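Local coordinates for protein post-proline cleaving enzyme (Rickettsia typhi, PDB 4HVT) that probably acts as a serine-type oligopeptidase that cuts peptide chains on the carboxyl side of proline, at residues 130-135 with 147-152. Sequence-based numbering, arbitrary orientation.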
loop_
_atom_site.group_PDB
_atom_site.type_symbol
_atom_site.label_atom_id
_atom_site.label_comp_id
_atom_site.label_asym_id
_atom_site.label_seq_id
_atom_site.Cartn_x
_atom_site.Cartn_y
_atom_site.Cartn_z
ATOM N N ALA A 130 5.668 -10.436 13.117
ATOM C CA ALA A 130 4.520 -9.847 12.456
ATOM C C ALA A 130 3.914 -10.794 11.435
ATOM O O ALA A 130 4.618 -11.424 10.660
ATOM C CB ALA A 130 4.939 -8.553 11.767
ATOM N N TYR A 131 2.580 -10.905 11.440
ATOM C CA TYR A 131 1.829 -11.632 10.423
ATOM C C TYR A 131 1.832 -10.889 9.118
ATOM O O TYR A 131 1.527 -9.680 9.063
ATOM C CB TYR A 131 0.386 -11.736 10.890
ATOM C CG TYR A 131 -0.632 -12.232 9.891
ATOM C CD1 TYR A 131 -0.690 -13.554 9.534
ATOM C CD2 TYR A 131 -1.539 -11.355 9.303
ATOM C CE1 TYR A 131 -1.635 -14.020 8.625
ATOM C CE2 TYR A 131 -2.512 -11.811 8.432
ATOM C CZ TYR A 131 -2.551 -13.132 8.101
ATOM O OH TYR A 131 -3.506 -13.566 7.221
ATOM N N ARG A 132 2.175 -11.589 8.040
ATOM C CA ARG A 132 2.277 -10.979 6.724
ATOM C C ARG A 132 1.478 -11.743 5.631
ATOM O O ARG A 132 1.707 -11.510 4.456
ATOM C CB ARG A 132 3.759 -10.813 6.271
ATOM C CG ARG A 132 4.702 -10.137 7.257
ATOM C CD ARG A 132 4.408 -8.645 7.527
ATOM N NE ARG A 132 4.488 -7.857 6.331
ATOM C CZ ARG A 132 5.550 -7.133 5.980
ATOM N NH1 ARG A 132 6.626 -7.131 6.728
ATOM N NH2 ARG A 132 5.514 -6.403 4.868
ATOM N N GLY A 133 0.491 -12.535 6.044
ATOM C CA GLY A 133 -0.464 -13.183 5.122
ATOM C C GLY A 133 -0.242 -14.679 5.043
ATOM O O GLY A 133 0.669 -15.199 5.668
ATOM N N VAL A 134 -1.114 -15.350 4.294
ATOM C CA VAL A 134 -1.111 -16.818 4.246
ATOM C C VAL A 134 -1.353 -17.262 2.828
ATOM O O VAL A 134 -1.915 -16.516 2.002
ATOM C CB VAL A 134 -2.187 -17.512 5.141
ATOM C CG1 VAL A 134 -2.133 -17.079 6.571
ATOM C CG2 VAL A 134 -3.601 -17.318 4.568
ATOM N N SER A 135 -0.914 -18.479 2.515
ATOM C CA SER A 135 -1.248 -19.128 1.254
ATOM C C SER A 135 -1.673 -20.568 1.556
ATOM O O SER A 135 -0.913 -21.341 2.182
ATOM C CB SER A 135 -0.052 -19.185 0.326
ATOM O OG SER A 135 -0.514 -19.740 -0.883
ATOM N N SER A 147 3.245 -16.410 6.119
ATOM C CA SER A 147 4.281 -15.384 5.953
ATOM C C SER A 147 4.414 -14.503 7.175
ATOM O O SER A 147 3.408 -14.119 7.795
ATOM C CB SER A 147 4.000 -14.520 4.744
ATOM O OG SER A 147 4.146 -15.276 3.543
ATOM N N MET A 148 5.659 -14.203 7.510
ATOM C CA MET A 148 6.025 -13.497 8.740
ATOM C C MET A 148 7.266 -12.647 8.516
ATOM O O MET A 148 8.097 -12.936 7.645
ATOM C CB MET A 148 6.307 -14.478 9.882
ATOM C CG MET A 148 5.100 -15.257 10.323
ATOM S SD MET A 148 5.572 -16.509 11.549
ATOM C CE MET A 148 6.288 -17.739 10.609
ATOM N N SER A 149 7.391 -11.593 9.307
ATOM C CA SER A 149 8.616 -10.801 9.324
ATOM C C SER A 149 8.975 -10.468 10.761
ATOM O O SER A 149 8.132 -10.497 11.667
ATOM C CB SER A 149 8.415 -9.512 8.529
ATOM O OG SER A 149 7.368 -8.707 9.100
ATOM N N PHE A 150 10.235 -10.124 10.990
ATOM C CA PHE A 150 10.606 -9.564 12.289
ATOM C C PHE A 150 10.336 -8.063 12.226
ATOM O O PHE A 150 10.916 -7.326 11.409
ATOM C CB PHE A 150 12.060 -9.884 12.635
ATOM C CG PHE A 150 12.322 -11.348 12.795
ATOM C CD1 PHE A 150 11.586 -12.096 13.705
ATOM C CD2 PHE A 150 13.282 -11.996 12.013
ATOM C CE1 PHE A 150 11.797 -13.468 13.850
ATOM C CE2 PHE A 150 13.511 -13.367 12.169
ATOM C CZ PHE A 150 12.768 -14.093 13.082
ATOM N N GLY A 151 9.412 -7.613 13.066
ATOM C CA GLY A 151 8.949 -6.210 12.990
ATOM C C GLY A 151 8.490 -5.816 11.611
ATOM O O GLY A 151 7.917 -6.652 10.864
ATOM N N GLY A 152 8.783 -4.563 11.250
ATOM C CA GLY A 152 8.350 -4.001 9.988
ATOM C C GLY A 152 9.409 -4.119 8.910
ATOM O O GLY A 152 9.392 -3.330 7.930
#
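Arg-132 reaches across to Ser-149 on the neighbouring antiparallel strand, and this pair sets the character of the contact. Strands 129-136 and 143-150 form a beta hairpin in the N-terminal beta-propeller domain of this prolyl oligopeptidase family member. The arginine's CG lies anti to the carbonyl carbon (chi1 -51°), and further bends at chi2 and chi3 fold the chain over the serine: Arg-132 CG and CD both lie against Ser-149 OG, CD at 3.4 Å. The guanidinium then turns its edge to the hydroxyl, Arg-132 NH1 donating to Ser-149 OG at 2.9 Å with the oxygen almost in the guanidinium plane. NH1 also hydrogen-bonds to Lys-153 O, so two acceptors tie down this end of the arginine. Ala-130 shares that face of the sheet with Ser-149, its CB beside the same hydroxyl.

Ala-130 and Ser-149 are also joined by paired backbone bonds, whereas Tyr-131 and Met-148 form a non-hydrogen-bonded pair on the other face. There the phenol ring of Tyr-131 lies over the backbone of its own strand two residues on, with Gly-133 N 3.6 Å above the ring plane, over its centre, and stacks with Phe-86. Met-148 packs its CB against Ala-130 O and reaches Phe-157 of strand 155-162, linking the hairpin to the next strand of the sheet.

A beta bulge follows: Arg-132 and Gly-133 together stand opposite Ser-147. Arg-132 N donates to Ser-147 O from well above the carbonyl plane, and Ser-147 N returns a bond to Gly-133 O at 2.9 Å. At the other end, Ser-149 OG, the acceptor from the arginine, donates a hydrogen bond to Gly-151 O at 2.8 Å, with the hydroxyl almost in line with the carbonyl bond.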